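Local coordinates for CD8 alpha antigen (PDB 5EDX), which forms a homodimer of immunoglobulin V-type domains and probably serves as a T-cell co-receptor that binds MHC class I molecules, at residues R4-M9 against N106-F111; C22-S27 against D75-I80; W35-P40 against G90-S95. One frame throughout, in Å; residues are numbered along the deposited sequence. Where two conformers were deposited one is given.

Interaction 1: residues R4-M9 against N106-F111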
loop_
_atom_site.group_PDB
_atom_site.type_symbol
_atom_site.label_atom_id
_atom_site.label_comp_id
_atom_site.label_asym_id
_atom_site.label_seq_id
_atom_site.Cartn_x
_atom_site.Cartn_y
_atom_site.Cartn_z
ATOM N N ARG A 4 9.797 -13.321 0.792
ATOM C CA ARG A 4 10.185 -14.066 -0.401
ATOM C C ARG A 4 8.911 -14.484 -1.129
ATOM O O ARG A 4 8.023 -15.096 -0.537
ATOM C CB ARG A 4 11.017 -15.297 -0.029
ATOM C CG ARG A 4 12.441 -14.959 0.391
ATOM C CD ARG A 4 13.214 -16.197 0.811
ATOM N NE ARG A 4 13.222 -17.248 -0.201
ATOM C CZ ARG A 4 13.990 -17.243 -1.287
ATOM N NH1 ARG A 4 13.932 -18.257 -2.140
ATOM N NH2 ARG A 4 14.810 -16.226 -1.529
ATOM N N THR A 5 8.815 -14.157 -2.410
ATOM C CA THR A 5 7.579 -14.434 -3.136
ATOM C C THR A 5 7.774 -15.503 -4.200
ATOM O O THR A 5 8.903 -15.886 -4.512
ATOM C CB THR A 5 7.021 -13.161 -3.792
ATOM O OG1 THR A 5 7.884 -12.745 -4.858
ATOM C CG2 THR A 5 6.911 -12.039 -2.772
ATOM N N SER A 6 6.666 -15.993 -4.749
ATOM C CA SER A 6 6.726 -16.875 -5.906
ATOM C C SER A 6 7.094 -16.003 -7.104
ATOM O O SER A 6 7.122 -14.778 -6.982
ATOM C CB SER A 6 5.382 -17.577 -6.101
ATOM O OG SER A 6 4.316 -16.665 -5.942
ATOM N N PRO A 7 7.401 -16.619 -8.260
ATOM C CA PRO A 7 7.845 -15.836 -9.420
ATOM C C PRO A 7 7.037 -14.550 -9.613
ATOM O O PRO A 7 5.805 -14.565 -9.536
ATOM C CB PRO A 7 7.638 -16.808 -10.583
ATOM C CG PRO A 7 7.914 -18.146 -9.970
ATOM C CD PRO A 7 7.393 -18.066 -8.549
ATOM N N GLU A 8 7.743 -13.446 -9.852
ATOM C CA GLU A 8 7.136 -12.120 -9.865
ATOM C C GLU A 8 6.380 -11.806 -11.150
ATOM O O GLU A 8 5.656 -10.813 -11.214
ATOM C CB GLU A 8 8.196 -11.037 -9.617
ATOM C CG GLU A 8 9.271 -10.953 -10.701
ATOM C CD GLU A 8 9.977 -9.601 -10.745
ATOM O OE1 GLU A 8 10.277 -9.125 -11.862
ATOM O OE2 GLU A 8 10.225 -9.011 -9.671
ATOM N N MET A 9 6.552 -12.637 -12.174
ATOM C CA MET A 9 5.869 -12.393 -13.444
ATOM C C MET A 9 5.066 -13.620 -13.880
ATOM O O MET A 9 5.630 -14.679 -14.160
ATOM C CB MET A 9 6.867 -11.971 -14.528
ATOM C CG MET A 9 6.241 -11.146 -15.646
ATOM S SD MET A 9 6.547 -9.370 -15.513
ATOM C CE MET A 9 6.852 -9.181 -13.753
ATOM N N ASN A 106 7.606 -7.362 -2.969
ATOM C CA ASN A 106 7.632 -7.028 -4.389
ATOM C C ASN A 106 6.299 -7.378 -5.031
ATOM O O ASN A 106 5.590 -8.276 -4.562
ATOM C CB ASN A 106 8.740 -7.803 -5.104
ATOM C CG ASN A 106 10.125 -7.343 -4.700
ATOM O OD1 ASN A 106 10.280 -6.342 -4.001
ATOM N ND2 ASN A 106 11.142 -8.070 -5.145
ATOM N N PHE A 107 5.970 -6.668 -6.104
ATOM C CA PHE A 107 4.788 -6.963 -6.904
ATOM C C PHE A 107 4.902 -8.329 -7.571
ATOM O O PHE A 107 5.960 -8.700 -8.080
ATOM C CB PHE A 107 4.629 -5.909 -8.005
ATOM C CG PHE A 107 3.922 -4.655 -7.567
ATOM C CD1 PHE A 107 3.578 -4.453 -6.242
ATOM C CD2 PHE A 107 3.593 -3.676 -8.499
ATOM C CE1 PHE A 107 2.924 -3.298 -5.852
ATOM C CE2 PHE A 107 2.938 -2.523 -8.114
ATOM C CZ PHE A 107 2.598 -2.332 -6.796
ATOM N N MET A 108 3.803 -9.072 -7.572
ATOM C CA MET A 108 3.655 -10.222 -8.449
ATOM C C MET A 108 2.649 -9.794 -9.511
ATOM O O MET A 108 1.482 -9.564 -9.208
ATOM C CB MET A 108 3.158 -11.435 -7.664
ATOM C CG MET A 108 4.251 -12.092 -6.803
ATOM S SD MET A 108 3.665 -12.992 -5.348
ATOM C CE MET A 108 3.219 -11.635 -4.277
ATOM N N SER A 109 3.112 -9.649 -10.747
ATOM C CA SER A 109 2.231 -9.214 -11.820
ATOM C C SER A 109 1.552 -10.423 -12.441
ATOM O O SER A 109 2.180 -11.457 -12.670
ATOM C CB SER A 109 2.995 -8.418 -12.883
ATOM O OG SER A 109 3.914 -9.241 -13.574
ATOM N N VAL A 110 0.255 -10.298 -12.688
ATOM C CA VAL A 110 -0.491 -11.357 -13.341
ATOM C C VAL A 110 -1.266 -10.740 -14.500
ATOM O O VAL A 110 -2.129 -9.892 -14.289
ATOM C CB VAL A 110 -1.465 -12.045 -12.372
ATOM C CG1 VAL A 110 -2.018 -13.302 -13.003
ATOM C CG2 VAL A 110 -0.760 -12.371 -11.051
ATOM N N PHE A 111 -0.934 -11.150 -15.721
ATOM C CA PHE A 111 -1.553 -10.578 -16.917
ATOM C C PHE A 111 -1.894 -11.660 -17.939
ATOM O O PHE A 111 -1.258 -12.713 -17.978
ATOM C CB PHE A 111 -0.624 -9.537 -17.565
ATOM C CG PHE A 111 -0.589 -8.216 -16.843
ATOM C CD1 PHE A 111 -1.496 -7.219 -17.156
ATOM C CD2 PHE A 111 0.337 -7.980 -15.837
ATOM C CE1 PHE A 111 -1.481 -6.005 -16.493
ATOM C CE2 PHE A 111 0.360 -6.769 -15.169
ATOM C CZ PHE A 111 -0.549 -5.778 -15.496
HETATM O O HOH W 1 9.694 -10.963 -5.431
HETATM O O HOH W 2 8.235 -7.306 -8.872
#

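Interaction 2: residues C22-S27 against D75-I80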
loop_
_atom_site.group_PDB
_atom_site.type_symbol
_atom_site.label_atom_id
_atom_site.label_comp_id
_atom_site.label_asym_id
_atom_site.label_seq_id
_atom_site.Cartn_x
_atom_site.Cartn_y
_atom_site.Cartn_z
ATOM N N CYS A 22 3.604 -15.504 -0.712
ATOM C CA CYS A 22 4.600 -14.677 -0.038
ATOM C C CYS A 22 4.951 -15.315 1.295
ATOM O O CYS A 22 4.074 -15.623 2.092
ATOM C CB CYS A 22 4.149 -13.213 0.124
ATOM S SG CYS A 22 2.788 -12.869 1.273
ATOM N N GLU A 23 6.241 -15.541 1.505
ATOM C CA GLU A 23 6.735 -16.072 2.766
ATOM C C GLU A 23 7.272 -14.913 3.581
ATOM O O GLU A 23 8.061 -14.112 3.086
ATOM C CB GLU A 23 7.837 -17.120 2.535
ATOM C CG GLU A 23 8.380 -17.731 3.836
ATOM C CD GLU A 23 9.507 -18.738 3.619
ATOM O OE1 GLU A 23 9.931 -19.369 4.610
ATOM O OE2 GLU A 23 9.979 -18.898 2.478
ATOM N N VAL A 24 6.819 -14.800 4.823
ATOM C CA VAL A 24 7.382 -13.824 5.738
ATOM C C VAL A 24 8.452 -14.540 6.547
ATOM O O VAL A 24 8.139 -15.408 7.361
ATOM C CB VAL A 24 6.315 -13.248 6.680
ATOM C CG1 VAL A 24 6.958 -12.308 7.705
ATOM C CG2 VAL A 24 5.241 -12.530 5.878
ATOM N N MET A 25 9.711 -14.197 6.297
ATOM C CA MET A 25 10.846 -14.865 6.932
ATOM C C MET A 25 10.999 -14.412 8.378
ATOM O O MET A 25 10.522 -13.338 8.740
ATOM C CB MET A 25 12.132 -14.548 6.165
ATOM C CG MET A 25 11.937 -14.429 4.645
ATOM S SD MET A 25 11.335 -15.963 3.949
ATOM C CE MET A 25 12.590 -17.100 4.550
ATOM N N HIS A 26 11.671 -15.227 9.191
ATOM C CA HIS A 26 11.997 -14.851 10.567
ATOM C C HIS A 26 10.723 -14.516 11.340
ATOM O O HIS A 26 10.589 -13.436 11.919
ATOM C CB HIS A 26 12.978 -13.677 10.575
ATOM C CG HIS A 26 13.578 -13.400 11.919
ATOM N ND1 HIS A 26 13.277 -12.268 12.651
ATOM C CD2 HIS A 26 14.464 -14.102 12.661
ATOM C CE1 HIS A 26 13.950 -12.291 13.787
ATOM N NE2 HIS A 26 14.676 -13.395 13.823
ATOM N N SER A 27 9.804 -15.475 11.361
ATOM C CA SER A 27 8.439 -15.249 11.822
ATOM C C SER A 27 8.203 -15.729 13.249
ATOM O O SER A 27 9.071 -16.351 13.867
ATOM C CB SER A 27 7.471 -15.988 10.894
ATOM O OG SER A 27 7.799 -17.374 10.863
ATOM N N ASP A 75 4.805 -20.229 7.771
ATOM C CA ASP A 75 5.197 -18.849 7.490
ATOM C C ASP A 75 4.888 -18.442 6.050
ATOM O O ASP A 75 5.319 -17.386 5.591
ATOM C CB ASP A 75 6.684 -18.624 7.793
ATOM C CG ASP A 75 7.600 -19.442 6.900
ATOM O OD1 ASP A 75 8.810 -19.135 6.853
ATOM O OD2 ASP A 75 7.122 -20.394 6.247
ATOM N N ASN A 76 4.142 -19.284 5.346
ATOM C CA ASN A 76 3.743 -18.987 3.970
ATOM C C ASN A 76 2.311 -18.485 3.869
ATOM O O ASN A 76 1.403 -19.048 4.474
ATOM C CB ASN A 76 3.889 -20.229 3.100
ATOM C CG ASN A 76 5.319 -20.686 2.982
ATOM O OD1 ASN A 76 6.174 -19.953 2.490
ATOM N ND2 ASN A 76 5.590 -21.909 3.430
ATOM N N PHE A 77 2.118 -17.429 3.084
ATOM C CA PHE A 77 0.790 -16.900 2.810
ATOM C C PHE A 77 0.487 -17.065 1.324
ATOM O O PHE A 77 1.349 -16.843 0.478
ATOM C CB PHE A 77 0.707 -15.429 3.226
ATOM C CG PHE A 77 0.949 -15.206 4.693
ATOM C CD1 PHE A 77 2.238 -15.057 5.184
ATOM C CD2 PHE A 77 -0.113 -15.174 5.584
ATOM C CE1 PHE A 77 2.462 -14.866 6.544
ATOM C CE2 PHE A 77 0.094 -14.978 6.932
ATOM C CZ PHE A 77 1.386 -14.825 7.421
ATOM N N TYR A 78 -0.737 -17.473 1.009
ATOM C CA TYR A 78 -1.101 -17.759 -0.367
ATOM C C TYR A 78 -2.333 -16.984 -0.782
ATOM O O TYR A 78 -3.213 -16.722 0.036
ATOM C CB TYR A 78 -1.379 -19.253 -0.545
ATOM C CG TYR A 78 -0.181 -20.126 -0.275
ATOM C CD1 TYR A 78 0.702 -20.457 -1.291
ATOM C CD2 TYR A 78 0.068 -20.616 0.999
ATOM C CE1 TYR A 78 1.811 -21.262 -1.045
ATOM C CE2 TYR A 78 1.173 -21.423 1.255
ATOM C CZ TYR A 78 2.035 -21.741 0.227
ATOM O OH TYR A 78 3.134 -22.538 0.481
ATOM N N LEU A 79 -2.382 -16.629 -2.062
ATOM C CA LEU A 79 -3.578 -16.054 -2.669
ATOM C C LEU A 79 -3.907 -16.907 -3.878
ATOM O O LEU A 79 -3.025 -17.238 -4.668
ATOM C CB LEU A 79 -3.315 -14.619 -3.120
ATOM C CG LEU A 79 -4.552 -13.844 -3.575
ATOM C CD1 LEU A 79 -5.401 -13.456 -2.379
ATOM C CD2 LEU A 79 -4.156 -12.608 -4.366
ATOM N N ILE A 80 -5.176 -17.268 -4.027
ATOM C CA ILE A 80 -5.576 -18.087 -5.156
ATOM C C ILE A 80 -6.608 -17.346 -5.989
ATOM O O ILE A 80 -7.655 -16.962 -5.487
ATOM C CB ILE A 80 -6.169 -19.430 -4.704
ATOM C CG1 ILE A 80 -5.111 -20.269 -3.974
ATOM C CG2 ILE A 80 -6.702 -20.195 -5.909
ATOM C CD1 ILE A 80 -5.027 -19.992 -2.499
HETATM O O HOH W 3 7.985 -21.333 1.027
#

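Interaction 3: residues W35-P40 against G90-S95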
loop_
_atom_site.group_PDB
_atom_site.type_symbol
_atom_site.label_atom_id
_atom_site.label_comp_id
_atom_site.label_asym_id
_atom_site.label_seq_id
_atom_site.Cartn_x
_atom_site.Cartn_y
_atom_site.Cartn_z
ATOM N N TRP A 35 -3.019 -9.336 1.947
ATOM C CA TRP A 35 -2.898 -9.312 0.495
ATOM C C TRP A 35 -3.520 -8.029 -0.050
ATOM O O TRP A 35 -4.649 -7.689 0.292
ATOM C CB TRP A 35 -3.588 -10.529 -0.122
ATOM C CG TRP A 35 -2.778 -11.787 -0.052
ATOM C CD1 TRP A 35 -2.952 -12.830 0.813
ATOM C CD2 TRP A 35 -1.661 -12.128 -0.877
ATOM N NE1 TRP A 35 -2.009 -13.806 0.572
ATOM C CE2 TRP A 35 -1.208 -13.400 -0.465
ATOM C CE3 TRP A 35 -1.001 -11.486 -1.932
ATOM C CZ2 TRP A 35 -0.128 -14.036 -1.070
ATOM C CZ3 TRP A 35 0.066 -12.119 -2.533
ATOM C CH2 TRP A 35 0.497 -13.381 -2.098
ATOM N N LEU A 36 -2.763 -7.333 -0.891
ATOM C CA LEU A 36 -3.201 -6.099 -1.531
ATOM C C LEU A 36 -3.131 -6.265 -3.042
ATOM O O LEU A 36 -2.426 -7.128 -3.555
ATOM C CB LEU A 36 -2.311 -4.930 -1.110
ATOM C CG LEU A 36 -2.164 -4.701 0.395
ATOM C CD1 LEU A 36 -1.189 -3.552 0.658
ATOM C CD2 LEU A 36 -3.524 -4.420 1.032
ATOM N N TYR A 37 -3.868 -5.422 -3.746
ATOM C CA TYR A 37 -3.922 -5.473 -5.201
ATOM C C TYR A 37 -3.862 -4.057 -5.753
ATOM O O TYR A 37 -4.425 -3.135 -5.165
ATOM C CB TYR A 37 -5.218 -6.158 -5.631
ATOM C CG TYR A 37 -5.602 -5.972 -7.083
ATOM C CD1 TYR A 37 -4.986 -6.704 -8.093
ATOM C CD2 TYR A 37 -6.616 -5.090 -7.436
ATOM C CE1 TYR A 37 -5.365 -6.537 -9.441
ATOM C CE2 TYR A 37 -6.997 -4.918 -8.758
ATOM C CZ TYR A 37 -6.373 -5.644 -9.754
ATOM O OH TYR A 37 -6.766 -5.462 -11.066
ATOM N N GLN A 38 -3.159 -3.873 -6.864
ATOM C CA GLN A 38 -3.236 -2.595 -7.565
ATOM C C GLN A 38 -3.583 -2.827 -9.025
ATOM O O GLN A 38 -3.043 -3.730 -9.659
ATOM C CB GLN A 38 -1.941 -1.791 -7.444
ATOM C CG GLN A 38 -2.090 -0.371 -7.997
ATOM C CD GLN A 38 -0.802 0.431 -7.960
ATOM O OE1 GLN A 38 0.265 -0.079 -8.290
ATOM N NE2 GLN A 38 -0.905 1.704 -7.582
ATOM N N LYS A 39 -4.491 -2.009 -9.546
ATOM C CA LYS A 39 -4.944 -2.134 -10.928
ATOM C C LYS A 39 -3.864 -1.744 -11.928
ATOM O O LYS A 39 -2.966 -0.963 -11.614
ATOM C CB LYS A 39 -6.174 -1.246 -11.148
ATOM C CG LYS A 39 -7.409 -1.711 -10.398
ATOM C CD LYS A 39 -8.565 -0.728 -10.539
ATOM C CE LYS A 39 -8.318 0.526 -9.711
ATOM N NZ LYS A 39 -9.517 1.398 -9.636
ATOM N N PRO A 40 -3.953 -2.289 -13.150
ATOM C CA PRO A 40 -3.097 -1.867 -14.262
ATOM C C PRO A 40 -3.578 -0.503 -14.737
ATOM O O PRO A 40 -4.593 -0.024 -14.234
ATOM C CB PRO A 40 -3.391 -2.906 -15.358
ATOM C CG PRO A 40 -4.325 -3.915 -14.755
ATOM C CD PRO A 40 -4.962 -3.274 -13.564
ATOM N N GLY A 90 -3.338 -7.517 -12.991
ATOM C CA GLY A 90 -2.779 -6.441 -12.196
ATOM C C GLY A 90 -1.654 -6.896 -11.292
ATOM O O GLY A 90 -0.972 -7.885 -11.568
ATOM N N TYR A 91 -1.471 -6.169 -10.196
ATOM C CA TYR A 91 -0.330 -6.365 -9.310
ATOM C C TYR A 91 -0.791 -6.809 -7.934
ATOM O O TYR A 91 -1.619 -6.153 -7.306
ATOM C CB TYR A 91 0.443 -5.056 -9.193
ATOM C CG TYR A 91 0.793 -4.486 -10.539
ATOM C CD1 TYR A 91 1.809 -5.045 -11.297
ATOM C CD2 TYR A 91 0.092 -3.403 -11.066
ATOM C CE1 TYR A 91 2.129 -4.539 -12.543
ATOM C CE2 TYR A 91 0.414 -2.887 -12.319
ATOM C CZ TYR A 91 1.434 -3.467 -13.043
ATOM O OH TYR A 91 1.770 -2.978 -14.289
ATOM N N TYR A 92 -0.262 -7.935 -7.475
ATOM C CA TYR A 92 -0.622 -8.461 -6.168
ATOM C C TYR A 92 0.599 -8.420 -5.264
ATOM O O TYR A 92 1.718 -8.671 -5.714
ATOM C CB TYR A 92 -1.153 -9.890 -6.303
ATOM C CG TYR A 92 -2.445 -9.962 -7.090
ATOM C CD1 TYR A 92 -2.439 -9.964 -8.484
ATOM C CD2 TYR A 92 -3.668 -10.006 -6.439
ATOM C CE1 TYR A 92 -3.630 -10.012 -9.207
ATOM C CE2 TYR A 92 -4.865 -10.062 -7.154
ATOM C CZ TYR A 92 -4.834 -10.068 -8.533
ATOM O OH TYR A 92 -6.017 -10.124 -9.234
ATOM N N PHE A 93 0.390 -8.097 -3.991
ATOM C CA PHE A 93 1.520 -7.978 -3.075
ATOM C C PHE A 93 1.072 -8.060 -1.629
ATOM O O PHE A 93 -0.107 -7.892 -1.327
ATOM C CB PHE A 93 2.341 -6.700 -3.353
ATOM C CG PHE A 93 1.558 -5.411 -3.253
ATOM C CD1 PHE A 93 0.593 -5.082 -4.200
ATOM C CD2 PHE A 93 1.833 -4.500 -2.240
ATOM C CE1 PHE A 93 -0.105 -3.879 -4.114
ATOM C CE2 PHE A 93 1.141 -3.292 -2.148
ATOM C CZ PHE A 93 0.171 -2.984 -3.091
ATOM N N CYS A 94 2.023 -8.351 -0.746
ATOM C CA CYS A 94 1.725 -8.578 0.659
ATOM C C CYS A 94 2.196 -7.399 1.482
ATOM O O CYS A 94 3.140 -6.713 1.104
ATOM C CB CYS A 94 2.424 -9.846 1.144
ATOM S SG CYS A 94 1.826 -11.333 0.321
ATOM N N SER A 95 1.548 -7.171 2.595
ATOM C CA SER A 95 1.910 -6.100 3.498
ATOM C C SER A 95 1.946 -6.575 4.958
ATOM O O SER A 95 1.084 -7.261 5.378
ATOM C CB SER A 95 0.892 -5.003 3.368
ATOM O OG SER A 95 1.343 -3.847 3.894
#

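Interaction 1: residues R4-M9 against N106-F111
Ser109 and Glu8 make the backbone link of this contact: Ser109 N donates to Glu8 O over 2.8 Å, with an N-H...O angle of 160°. The same oxygen also lies 3.5 Å from Met108 CA in a CA-H...O contact. One residue on, Met9 pairs with Ser109 in parallel, and Ser109 in turn bonds Val10 through the backbone.

This is the strand switch of a V-type immunoglobulin domain. Strand 3-5 belongs to the sheet with 18-24; around Pro7 the chain then crosses to the other sheet, where 9-11 runs parallel to 101-111.

Apolar packing fills the crossing. Met108 lies beside the turn, and its SD sits 3.7 Å from Thr5 CB and 3.8 Å from Ser6 OG, whose hydrogen-bond partner is Arg21 N. The bend at chi3 (-74°) puts Met108 CE within 4.0 Å of Thr5 CG2. Farther along, the bent Met9 side chain comes near the Ser109 hydroxyl, but the detail is doubtful because Ser109 was modelled in two conformers. Glu8 CB rests on Phe107 O.

Water joins the more exposed edge. One molecule is 2.6 Å from Thr5 OG1 and is weakly held by Asn106 ND2, while Asn106 OD1 accepts from Lys45 of the second subunit. Another lies near both Glu8 OE2 and Phe107 O and may bridge them. The Phe107 ring leads away from the turn toward Tyr91 and Phe93.

Interaction 2: residues C22-S27 against D75-I80
Cys22 and Phe77 form the tight half of this contact. Each donates its backbone N-H to the other's carbonyl, Cys22 N to Phe77 O at 2.9 Å and Phe77 N to Cys22 O at 2.8 Å, making an antiparallel hydrogen-bonded pair. On the buried face Cys22 SG packs 3.8 Å from Phe77 CB and stands obliquely to the ring. Cys22 O lies at the edge of the Phe77 ring, near its plane. Beyond it, Val24 CG2 touches Phe77 CE1 at 3.7 Å, and Thr31 packs against both side chains. A third backbone bond, Val24 N to Asp75 O, finishes the pairing.

The other face is polar and looser. Glu23 reaches out fully extended, its CG anti to the backbone N (chi1 -179°), and crosses Asn76 obliquely, with Asn76 OD1 3.3 Å from Glu23 CB. Its carboxylate meets that of Asp75 with the two planes 79° apart and OE1 2.5 Å from Asp75 OD1, so close that one of the two acids is probably protonated. A water donates to Asn76 OD1 at 2.7 Å and reaches Glu23 OE2 only weakly. At the end of the turn Ser27 OG rests 3.5 Å from Asp75 CB.

With Cys22 disulfide-bonded to Cys94 of the facing sheet, this pair of strands corresponds to B and E of an immunoglobulin V-set sandwich.

Interaction 3: residues W35-P40 against G90-S95
Cys94 SG sits over one face of the Trp35 indole, 3.3 Å from the centroid of the six-membered ring and 8° off its normal. On the same face of the sheet Tyr37 CD1 lies above the Tyr92 ring, 3.4 Å from CZ; the two rings meet obliquely, with planes 46° apart. The reverse face carries Leu36, whose CB lies over one face of the Phe93 ring, off toward the rim, in a CH-pi contact 3.9 Å from its centroid, while CD1 reaches Phe93 CE2 and Ser95 CB. Gly90 CA lies 3.8 Å from Tyr37 CE1 and also touches Pro40 CG.

Four backbone bonds set this register, Leu36 with Phe93 and Gln38 with Tyr91 each paired both ways, Leu36 N to Phe93 O being 2.7 Å. These are strands C and F of the V-type immunoglobulin sandwich, and Trp35 over the Cys22-Cys94 disulfide is the core signature of that fold.

Farther out, Gln89 O holds Tyr37 OH and Asp88 O holds Tyr92 OH. The Leu36 and Phe93 face turns to the dimer partner: Gln38 NE2 bonds Ser44 O of its own chain and Gln38 OE1 of the second subunit, and Leu36 packs on Phe104 of that subunit.

Overall arrangement
Interaction 3 is the buried centre of the domain, while interactions 1 and 2 are partly buried and keep polar, watered edges. The Cys22-Cys94 disulfide joins interactions 2 and 3 across the sandwich, and Leu79 packs on Tyr92 across the same interior. Interaction 1 borders both: Arg4 O probably accepts from Glu23 N in one sheet, and Met108 N from strand 101-111 probably bonds Tyr92 O in the other. Chemistry follows place: aromatic and sulfur contacts in 35-40 with 90-95, crowded carboxylates on the outer face of 22-27 with 75-80, and methionine packing with bridging waters where 4-9 changes sheets. Interactions 1 and 3 also reach the second subunit; interaction 2 does not.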